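Side-chain contacts in family 88 glycosyl hydrolase (Bacteroides thetaiotaomicron, PDB 5NOA), which probably hydrolyses the glycosidic bond that holds unsaturated uronic acid residues at the ends of plant-polysaccharide oligosaccharides: residues A31-V34 against D35-K39; M166-M169 against T170-N174; G272-T275 against R276-D280; E343-I346 against P347-V351. All coordinates share one frame; numbering follows the deposited sequence.

Interaction 1 of 4, residues A31-V34 against D35-K39; sequences AEVV and DIIHK
The imidazole of His38 and the side chain of Val34 lie side by side, one helical turn apart, and point the same way. CG1 of Val34 is 3.7 Å from His38 CD2, and NE2 of the same ring is equally near this methyl. The ring also approaches the carbonyl of Val34 obliquely, with CD2 3.5 Å from its oxygen. With chi1 at -68°, His38 CG lies beside the backbone N, and the ring leans back along the preceding turn. ND1 is hydrogen-bonded to the hydroxyl of Tyr77, which probably helps to fix the rotation of the ring. The second flat group is the carboxylate of Asp35. Its CG lies 3.3 Å from Ala31 O, with OD1 and OD2 at nearly equal distances from that oxygen.

All of this is one continuous helix, 29-47, in a protein of the six-hairpin clan, consistent with an (alpha/alpha)6 barrel. Regular backbone bonds carry it. Ile37 N donates to Val33 O at 2.9 Å, and His38 N donates to Val34 O at 3.0 Å. Both bonds are close to straight, 163° at the hydrogen. Val33 CG1 and Ile37 CD1 meet more loosely, at 4.3 Å. Val33 and Val34 face helix 358-377, where they touch Val372. Ile37 is buried between that helix and helix 56-72, resting on Ala368, Ala68 and Leu71.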
loop_
_atom_site.group_PDB
_atom_site.type_symbol
_atom_site.label_atom_id
_atom_site.label_comp_id
_atom_site.label_asym_id
_atom_site.label_seq_id
_atom_site.Cartn_x
_atom_site.Cartn_y
_atom_site.Cartn_z
ATOM N N ALA A 31 -5.268 -3.689 -23.339
ATOM C CA ALA A 31 -6.511 -4.457 -23.222
ATOM C C ALA A 31 -6.338 -5.799 -22.542
ATOM O O ALA A 31 -7.231 -6.234 -21.781
ATOM C CB ALA A 31 -7.125 -4.641 -24.596
ATOM N N GLU A 32 -5.209 -6.451 -22.773
ATOM C CA GLU A 32 -4.934 -7.727 -22.129
ATOM C C GLU A 32 -4.825 -7.520 -20.623
ATOM O O GLU A 32 -5.275 -8.362 -19.852
ATOM C CB GLU A 32 -3.622 -8.335 -22.638
ATOM C CG GLU A 32 -3.634 -8.927 -24.030
ATOM C CD GLU A 32 -2.217 -9.303 -24.503
ATOM O OE1 GLU A 32 -1.874 -9.030 -25.667
ATOM O OE2 GLU A 32 -1.426 -9.828 -23.690
ATOM N N VAL A 33 -4.219 -6.422 -20.183
ATOM C CA VAL A 33 -4.079 -6.199 -18.750
ATOM C C VAL A 33 -5.431 -5.788 -18.153
ATOM O O VAL A 33 -5.767 -6.213 -17.050
ATOM C CB VAL A 33 -3.007 -5.162 -18.447
ATOM C CG1 VAL A 33 -2.897 -4.924 -16.951
ATOM C CG2 VAL A 33 -1.680 -5.627 -19.008
ATOM N N VAL A 34 -6.237 -5.001 -18.869
ATOM C CA VAL A 34 -7.599 -4.737 -18.417
ATOM C C VAL A 34 -8.364 -6.040 -18.222
ATOM O O VAL A 34 -9.070 -6.193 -17.215
ATOM C CB VAL A 34 -8.329 -3.765 -19.344
ATOM C CG1 VAL A 34 -9.805 -3.611 -18.993
ATOM C CG2 VAL A 34 -7.654 -2.395 -19.276
ATOM N N ASP A 35 -8.258 -6.964 -19.167
ATOM C CA ASP A 35 -8.937 -8.249 -19.020
ATOM C C ASP A 35 -8.457 -8.991 -17.748
ATOM O O ASP A 35 -9.270 -9.606 -17.047
ATOM C CB ASP A 35 -8.732 -9.127 -20.264
ATOM C CG ASP A 35 -9.465 -8.648 -21.488
ATOM O OD1 ASP A 35 -10.393 -7.833 -21.373
ATOM O OD2 ASP A 35 -9.092 -9.117 -22.588
ATOM N N ILE A 36 -7.176 -8.915 -17.452
ATOM C CA ILE A 36 -6.656 -9.512 -16.222
ATOM C C ILE A 36 -7.262 -8.837 -14.984
ATOM O O ILE A 36 -7.680 -9.518 -14.045
ATOM C CB ILE A 36 -5.115 -9.435 -16.207
ATOM C CG1 ILE A 36 -4.532 -10.441 -17.183
ATOM C CG2 ILE A 36 -4.569 -9.635 -14.808
ATOM C CD1 ILE A 36 -3.046 -10.281 -17.492
ATOM N N ILE A 37 -7.329 -7.514 -14.989
ATOM C CA ILE A 37 -7.934 -6.796 -13.873
ATOM C C ILE A 37 -9.365 -7.273 -13.598
ATOM O O ILE A 37 -9.710 -7.563 -12.463
ATOM C CB ILE A 37 -7.913 -5.271 -14.127
ATOM C CG1 ILE A 37 -6.479 -4.756 -14.004
ATOM C CG2 ILE A 37 -8.811 -4.493 -13.176
ATOM C CD1 ILE A 37 -6.233 -3.395 -14.628
ATOM N N HIS A 38 -10.175 -7.401 -14.652
ATOM C CA HIS A 38 -11.533 -7.862 -14.455
ATOM C C HIS A 38 -11.594 -9.324 -13.988
ATOM O O HIS A 38 -12.421 -9.693 -13.153
ATOM C CB HIS A 38 -12.357 -7.645 -15.718
ATOM C CG HIS A 38 -12.582 -6.209 -16.006
ATOM N ND1 HIS A 38 -13.038 -5.335 -15.037
ATOM C CD2 HIS A 38 -12.452 -5.489 -17.141
ATOM C CE1 HIS A 38 -13.150 -4.127 -15.575
ATOM N NE2 HIS A 38 -12.822 -4.200 -16.853
ATOM N N LYS A 39 -10.693 -10.162 -14.496
ATOM C CA LYS A 39 -10.656 -11.563 -14.075
ATOM C C LYS A 39 -10.316 -11.670 -12.573
ATOM O O LYS A 39 -10.938 -12.401 -11.832
ATOM C CB LYS A 39 -9.647 -12.326 -14.920
ATOM C CG LYS A 39 -9.616 -13.824 -14.693
ATOM C CD LYS A 39 -8.592 -14.499 -15.606
ATOM C CE LYS A 39 -7.160 -13.946 -15.449
ATOM N NZ LYS A 39 -6.041 -14.940 -15.554
#

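Interaction 2 of 4, residues M166-M169 against T170-N174; sequences MPVM and TKLYN
Val168 and Leu172 sit one turn apart and run side by side in the same direction. CG1 of Val168 meets CD1 of Leu172 at 3.7 Å. Both belong to helix 160-176, in what is probably an (alpha/alpha)6 barrel, as in other members of the six-hairpin clan. The methyl CG1 of Val168 is anti to the backbone N (chi1 174°), which carries it forward to the leucine.

Pro167 O is another meeting point. It accepts from Lys171 N at 2.9 Å, and the first carbons of the lysine chain pass close by, with CG 3.1 Å from the same oxygen. Thr170 OG1 also approaches Pro167 O, at 3.2 Å. The ring nitrogen of Pro167 has no hydrogen to give. The nitrogens of Pro167 and Val168 lack bonds to the turn before, and the helix kinks there. The next bond across the contact, Thr170 N to Met166 O, is weak at 3.4 Å. The ladder then recovers, and Leu172 N donates to Val168 O at 2.9 Å.

Neighbouring helices hold these groups in place. Helix 120-130 packs on Val168 through Phe121, and its Asp126 forms a salt bridge with Lys171 NZ. Helix 226-242 covers Met166 with Leu236 and Val239, while Tyr181 of helix 180-196 touches Leu172. In the last backbone bond of the contact, Tyr173 N donates to Met169 O at 2.9 Å.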
loop_
_atom_site.group_PDB
_atom_site.type_symbol
_atom_site.label_atom_id
_atom_site.label_comp_id
_atom_site.label_asym_id
_atom_site.label_seq_id
_atom_site.Cartn_x
_atom_site.Cartn_y
_atom_site.Cartn_z
ATOM N N MET A 166 -0.678 7.721 5.427
ATOM C CA MET A 166 -0.242 8.912 4.690
ATOM C C MET A 166 -1.274 9.374 3.691
ATOM O O MET A 166 -1.541 10.563 3.629
ATOM C CB MET A 166 1.098 8.723 4.010
ATOM C CG MET A 166 2.269 8.547 4.951
ATOM S SD MET A 166 3.882 8.661 4.172
ATOM C CE MET A 166 3.743 7.439 2.888
ATOM N N PRO A 167 -1.874 8.470 2.893
ATOM C CA PRO A 167 -2.875 8.935 1.915
ATOM C C PRO A 167 -4.169 9.423 2.534
ATOM O O PRO A 167 -4.902 10.190 1.894
ATOM C CB PRO A 167 -3.091 7.719 1.001
ATOM C CG PRO A 167 -1.886 6.838 1.279
ATOM C CD PRO A 167 -1.616 7.035 2.732
ATOM N N VAL A 168 -4.456 9.057 3.780
ATOM C CA VAL A 168 -5.571 9.659 4.503
ATOM C C VAL A 168 -5.339 11.148 4.663
ATOM O O VAL A 168 -6.244 11.961 4.500
ATOM C CB VAL A 168 -5.771 9.004 5.886
ATOM C CG1 VAL A 168 -6.853 9.740 6.700
ATOM C CG2 VAL A 168 -6.182 7.549 5.747
ATOM N N MET A 169 -4.101 11.501 4.978
ATOM C CA MET A 169 -3.760 12.909 5.222
ATOM C C MET A 169 -3.936 13.745 3.975
ATOM O O MET A 169 -4.515 14.835 4.005
ATOM C CB MET A 169 -2.344 13.039 5.768
ATOM C CG MET A 169 -2.024 12.153 6.975
ATOM S SD MET A 169 -3.082 12.379 8.408
ATOM C CE MET A 169 -2.220 13.719 9.225
ATOM N N THR A 170 -3.450 13.227 2.845
ATOM C CA THR A 170 -3.562 13.971 1.596
ATOM C C THR A 170 -5.014 14.002 1.104
ATOM O O THR A 170 -5.469 15.035 0.586
ATOM C CB THR A 170 -2.609 13.414 0.534
ATOM O OG1 THR A 170 -2.736 12.003 0.450
ATOM C CG2 THR A 170 -1.165 13.725 0.841
ATOM N N LYS A 171 -5.759 12.898 1.206
ATOM C CA LYS A 171 -7.156 12.875 0.741
ATOM C C LYS A 171 -7.986 13.828 1.577
ATOM O O LYS A 171 -8.809 14.578 1.043
ATOM C CB LYS A 171 -7.694 11.468 0.762
ATOM C CG LYS A 171 -7.094 10.586 -0.317
ATOM C CD LYS A 171 -7.553 9.138 -0.153
ATOM C CE LYS A 171 -6.847 8.196 -1.089
ATOM N NZ LYS A 171 -7.301 8.343 -2.490
ATOM N N LEU A 172 -7.788 13.825 2.896
ATOM C CA LEU A 172 -8.573 14.724 3.725
ATOM C C LEU A 172 -8.169 16.175 3.554
ATOM O O LEU A 172 -9.017 17.047 3.649
ATOM C CB LEU A 172 -8.572 14.292 5.198
ATOM C CG LEU A 172 -9.345 12.977 5.480
ATOM C CD1 LEU A 172 -9.146 12.643 6.952
ATOM C CD2 LEU A 172 -10.833 13.108 5.185
ATOM N N TYR A 173 -6.888 16.411 3.271
ATOM C CA TYR A 173 -6.498 17.780 2.902
ATOM C C TYR A 173 -7.270 18.263 1.691
ATOM O O TYR A 173 -7.796 19.372 1.660
ATOM C CB TYR A 173 -4.990 17.917 2.667
ATOM C CG TYR A 173 -4.674 19.292 2.173
ATOM C CD1 TYR A 173 -4.649 20.355 3.074
ATOM C CD2 TYR A 173 -4.561 19.575 0.819
ATOM C CE1 TYR A 173 -4.446 21.639 2.663
ATOM C CE2 TYR A 173 -4.389 20.852 0.378
ATOM C CZ TYR A 173 -4.313 21.896 1.304
ATOM O OH TYR A 173 -4.121 23.158 0.860
ATOM N N ASN A 174 -7.320 17.444 0.658
ATOM C CA ASN A 174 -7.938 17.926 -0.582
ATOM C C ASN A 174 -9.417 18.205 -0.425
ATOM O O ASN A 174 -9.950 19.045 -1.138
ATOM C CB ASN A 174 -7.624 16.971 -1.753
ATOM C CG ASN A 174 -6.197 17.126 -2.279
ATOM O OD1 ASN A 174 -5.608 18.184 -2.209
ATOM N ND2 ASN A 174 -5.654 16.053 -2.842
#

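Interaction 3 of 4, residues G272-T275 against R276-D280; sequences GYWT and RSMLD
Thr275 and Ser277 make the one direct hydrogen bond between 272-275 and 276-280. The hydroxyl OG1 of Thr275 donates to Ser277 O at 2.8 Å. Ser277 opens a type I beta turn that ends at Asp280, in the loop between helices 250-266 and 289-304. The threonine hydroxyl lies between its own backbone N and carbonyl carbon (chi1 50°), and this swings it onto the turn. OG1 stands 47° out of the plane of the Ser277 carbonyl. Asp280 N reaches the same oxygen at 3.1 Å, from the opposite face. Two bonds therefore grip Ser277 O, and Thr275 binds the same oxygen that accepts the turn's closing bond.

A water makes a second polar link. It accepts from Thr275 N at 3.2 Å and donates to Met278 O at 2.8 Å. The turn thus has a direct tie and a bridged one to the same threonine. A weaker CA-H...O contact joins Met278 CA to Thr275 O at 3.6 Å.

The charged and polar ends bond to other parts of the chain. Arg276 forms a salt bridge with Glu343, Ser277 OG is hydrogen-bonded to Asp223, and Asp280 OD2 to Ser217 and Asn219.

The apolar part is small. The indole of Trp274 is hydrogen-bonded through NE1 to Val264 O, the backbone of helix 250-266. Phe295 of helix 289-304 touches both its ring and the side chain of Met278. The methionine chain bends at its last torsion, and its methyl CE comes obliquely to within 4.1 Å of Trp274 CD1.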
loop_
_atom_site.group_PDB
_atom_site.type_symbol
_atom_site.label_atom_id
_atom_site.label_comp_id
_atom_site.label_asym_id
_atom_site.label_seq_id
_atom_site.Cartn_x
_atom_site.Cartn_y
_atom_site.Cartn_z
ATOM N N GLY A 272 12.662 -11.553 -11.099
ATOM C CA GLY A 272 11.701 -10.444 -11.204
ATOM C C GLY A 272 10.923 -10.086 -9.952
ATOM O O GLY A 272 10.394 -8.993 -9.852
ATOM N N TYR A 273 10.892 -11.002 -9.006
ATOM C CA TYR A 273 10.287 -10.762 -7.702
ATOM C C TYR A 273 11.302 -10.248 -6.700
ATOM O O TYR A 273 12.513 -10.273 -6.959
ATOM C CB TYR A 273 9.555 -12.019 -7.209
ATOM C CG TYR A 273 10.382 -13.261 -7.104
ATOM C CD1 TYR A 273 11.269 -13.452 -6.056
ATOM C CD2 TYR A 273 10.289 -14.260 -8.048
ATOM C CE1 TYR A 273 12.016 -14.616 -5.953
ATOM C CE2 TYR A 273 11.043 -15.401 -7.956
ATOM C CZ TYR A 273 11.907 -15.585 -6.889
ATOM O OH TYR A 273 12.666 -16.720 -6.754
ATOM N N TRP A 274 10.788 -9.846 -5.544
ATOM C CA TRP A 274 11.569 -9.562 -4.369
ATOM C C TRP A 274 11.273 -10.622 -3.324
ATOM O O TRP A 274 10.128 -10.971 -3.106
ATOM C CB TRP A 274 11.254 -8.190 -3.814
ATOM C CG TRP A 274 11.850 -7.066 -4.612
ATOM C CD1 TRP A 274 12.933 -6.336 -4.276
ATOM C CD2 TRP A 274 11.349 -6.500 -5.834
ATOM N NE1 TRP A 274 13.154 -5.350 -5.205
ATOM C CE2 TRP A 274 12.184 -5.421 -6.157
ATOM C CE3 TRP A 274 10.268 -6.770 -6.657
ATOM C CZ2 TRP A 274 11.980 -4.650 -7.277
ATOM C CZ3 TRP A 274 10.064 -5.990 -7.771
ATOM C CH2 TRP A 274 10.899 -4.940 -8.048
ATOM N N THR A 275 12.314 -11.105 -2.682
ATOM C CA THR A 275 12.175 -12.093 -1.625
ATOM C C THR A 275 11.748 -11.429 -0.331
ATOM O O THR A 275 11.975 -10.219 -0.112
ATOM C CB THR A 275 13.479 -12.896 -1.446
ATOM O OG1 THR A 275 14.587 -12.007 -1.346
ATOM C CG2 THR A 275 13.719 -13.814 -2.607
ATOM N N ARG A 276 11.142 -12.237 0.528
ATOM C CA ARG A 276 10.624 -11.759 1.793
ATOM C C ARG A 276 11.640 -10.959 2.602
ATOM O O ARG A 276 11.271 -9.928 3.187
ATOM C CB ARG A 276 10.042 -12.942 2.592
ATOM C CG ARG A 276 8.718 -13.445 2.047
ATOM C CD ARG A 276 8.317 -14.776 2.612
ATOM N NE ARG A 276 9.095 -15.829 1.979
ATOM C CZ ARG A 276 9.110 -17.095 2.390
ATOM N NH1 ARG A 276 8.397 -17.473 3.453
ATOM N NH2 ARG A 276 9.812 -17.985 1.745
ATOM N N SER A 277 12.906 -11.399 2.668
ATOM C CA SER A 277 14.038 -10.574 3.154
ATOM C C SER A 277 14.720 -10.047 1.893
ATOM O O SER A 277 15.323 -10.811 1.127
ATOM C CB SER A 277 15.000 -11.385 4.010
ATOM O OG SER A 277 15.966 -10.568 4.633
ATOM N N MET A 278 14.569 -8.764 1.632
ATOM C CA MET A 278 14.895 -8.221 0.296
ATOM C C MET A 278 16.339 -8.432 -0.102
ATOM O O MET A 278 16.613 -8.621 -1.282
ATOM C CB MET A 278 14.605 -6.722 0.281
ATOM C CG MET A 278 13.136 -6.397 0.403
ATOM S SD MET A 278 12.787 -4.621 0.668
ATOM C CE MET A 278 13.282 -3.933 -0.924
ATOM N N LEU A 279 17.253 -8.365 0.883
ATOM C CA LEU A 279 18.689 -8.450 0.629
ATOM C C LEU A 279 19.260 -9.837 0.901
ATOM O O LEU A 279 20.458 -10.009 0.821
ATOM C CB LEU A 279 19.443 -7.409 1.448
ATOM C CG LEU A 279 18.990 -5.970 1.300
ATOM C CD1 LEU A 279 19.885 -5.048 2.108
ATOM C CD2 LEU A 279 18.940 -5.496 -0.120
ATOM N N ASP A 280 18.430 -10.827 1.204
ATOM C CA ASP A 280 18.936 -12.164 1.513
ATOM C C ASP A 280 17.954 -13.196 1.025
ATOM O O ASP A 280 17.058 -13.611 1.769
ATOM C CB ASP A 280 19.179 -12.321 3.012
ATOM C CG ASP A 280 19.855 -13.667 3.378
ATOM O OD1 ASP A 280 19.970 -14.540 2.502
ATOM O OD2 ASP A 280 20.229 -13.864 4.562
HETATM O O HOH W 1 14.802 -9.275 -3.320
#

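Interaction 4 of 4, residues E343-I346 against P347-V351; sequences EKAI and PGQVV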
loop_
_atom_site.group_PDB
_atom_site.type_symbol
_atom_site.label_atom_id
_atom_site.label_comp_id
_atom_site.label_asym_id
_atom_site.label_seq_id
_atom_site.Cartn_x
_atom_site.Cartn_y
_atom_site.Cartn_z
ATOM N N GLU A 343 2.009 -16.477 8.741
ATOM C CA GLU A 343 3.112 -17.335 8.347
ATOM C C GLU A 343 4.085 -17.721 9.485
ATOM O O GLU A 343 4.478 -16.891 10.281
ATOM C CB GLU A 343 3.902 -16.615 7.257
ATOM C CG GLU A 343 5.087 -17.379 6.721
ATOM C CD GLU A 343 6.002 -16.488 5.901
ATOM O OE1 GLU A 343 6.750 -15.646 6.481
ATOM O OE2 GLU A 343 5.974 -16.626 4.703
ATOM N N LYS A 344 4.440 -18.991 9.496
ATOM C CA LYS A 344 5.549 -19.578 10.233
ATOM C C LYS A 344 6.498 -20.041 9.134
ATOM O O LYS A 344 6.052 -20.752 8.230
ATOM C CB LYS A 344 5.085 -20.803 11.040
ATOM C CG LYS A 344 4.125 -20.470 12.169
ATOM C CD LYS A 344 2.989 -21.477 12.258
ATOM C CE LYS A 344 2.086 -21.187 13.438
ATOM N NZ LYS A 344 0.719 -21.652 13.116
ATOM N N ALA A 345 7.770 -19.632 9.160
ATOM C CA ALA A 345 8.687 -20.080 8.107
ATOM C C ALA A 345 10.110 -20.084 8.597
ATOM O O ALA A 345 10.515 -19.270 9.412
ATOM C CB ALA A 345 8.564 -19.209 6.876
ATOM N N ILE A 346 10.868 -21.011 8.032
ATOM C CA ILE A 346 12.289 -21.148 8.282
ATOM C C ILE A 346 13.002 -21.234 6.937
ATOM O O ILE A 346 12.394 -21.539 5.908
ATOM C CB ILE A 346 12.595 -22.386 9.149
ATOM C CG1 ILE A 346 12.079 -23.668 8.514
ATOM C CG2 ILE A 346 12.013 -22.207 10.557
ATOM C CD1 ILE A 346 12.579 -24.930 9.174
ATOM N N PRO A 347 14.313 -21.026 6.931
ATOM C CA PRO A 347 15.059 -21.136 5.677
ATOM C C PRO A 347 14.850 -22.479 4.994
ATOM O O PRO A 347 14.708 -23.508 5.665
ATOM C CB PRO A 347 16.484 -20.919 6.113
ATOM C CG PRO A 347 16.371 -20.040 7.298
ATOM C CD PRO A 347 15.118 -20.445 8.003
ATOM N N GLY A 348 14.780 -22.444 3.656
ATOM C CA GLY A 348 14.530 -23.614 2.855
ATOM C C GLY A 348 13.100 -23.683 2.378
ATOM O O GLY A 348 12.818 -24.408 1.456
ATOM N N GLN A 349 12.191 -22.941 3.007
ATOM C CA GLN A 349 10.754 -23.087 2.730
ATOM C C GLN A 349 10.237 -21.922 1.893
ATOM O O GLN A 349 10.484 -20.768 2.181
ATOM C CB GLN A 349 9.973 -23.123 4.023
ATOM C CG GLN A 349 10.329 -24.295 4.931
ATOM C CD GLN A 349 9.613 -24.219 6.238
ATOM O OE1 GLN A 349 9.259 -23.131 6.694
ATOM N NE2 GLN A 349 9.435 -25.367 6.871
ATOM N N VAL A 350 9.478 -22.248 0.873
ATOM C CA VAL A 350 8.866 -21.262 0.013
ATOM C C VAL A 350 7.448 -20.921 0.444
ATOM O O VAL A 350 6.829 -21.678 1.188
ATOM C CB VAL A 350 8.929 -21.708 -1.437
ATOM C CG1 VAL A 350 10.369 -21.927 -1.913
ATOM C CG2 VAL A 350 8.059 -22.905 -1.715
ATOM N N VAL A 351 6.931 -19.820 -0.063
ATOM C CA VAL A 351 5.516 -19.435 0.133
ATOM C C VAL A 351 4.637 -20.371 -0.662
ATOM O O VAL A 351 4.984 -20.785 -1.764
ATOM C CB VAL A 351 5.318 -17.967 -0.297
ATOM C CG1 VAL A 351 3.861 -17.567 -0.184
ATOM C CG2 VAL A 351 6.181 -17.056 0.526
HETATM O O HOH W 2 6.873 -22.180 5.912
HETATM O O HOH W 3 11.210 -19.404 4.539
#
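The first torsions of Ile346 and Gln349 turn their side chains onto one another. CG1 of Ile346 is wedged between its own backbone N and carbonyl carbon (chi1 58°). The Gln349 chain leaves with CG beside the backbone N (chi1 -62°) and then runs straight, which returns its amide to the start of the turn. These two residues are the ends of a type II beta turn, in the loop between helices 310-328 and 358-377. Gly348 takes the third position, where the positive phi of this turn type suits glycine.

CG1 of Ile346 lies almost equally far from the three amide atoms of Gln349, with CD at 3.4 Å. OE1 of Gln349 accepts from Ile346 N at 3.0 Å. That donor sits 48° out of the amide plane, so the bond is not on a lone pair. The turn's own bond runs from Gln349 N to Ile346 O at 3.2 Å and lies in the carbonyl plane. Side chain and backbone of Gln349 thus both hold Ile346. At the Ile346-Pro347 peptide the proline ring crowds the isoleucine, with Pro347 CD 3.4 Å from Ile346 CB.

Two waters add further ties in this exposed loop. One donates to Lys344 O and to Gln349 OE1, so that OE1 accepts twice. At the start of 343-346, Glu343 is hydrogen-bonded through OE1 to Gln339. Its OE2, which pairs with Arg276, lies 4.2 Å from Val351 CG2. The second water donates to Ile346 O and Gln349 O, at 2.8 Å from each.

Overall arrangement
Interactions 1 and 2 are turns of two separate helices, 29-47 and 160-176; the centres of the two contacts are about 29 Å apart. Interaction 2 is buried, with apolar side chains packed against other helices. Interaction 1 is partly buried, and its outer side is exposed. Interactions 3 and 4 are loop turns without helical backbone ladders, held by side-chain-to-backbone bonds and waters. Interaction 3 is buried, whereas interaction 4 is mostly at the surface. These two touch through Arg276. Besides its salt bridge, its NH2 makes a probable hydrogen bond of 2.9 Å with Gln349 O, and the guanidinium packs on Val351. Interactions 2 and 3 lie on opposite sides of the chain's centre.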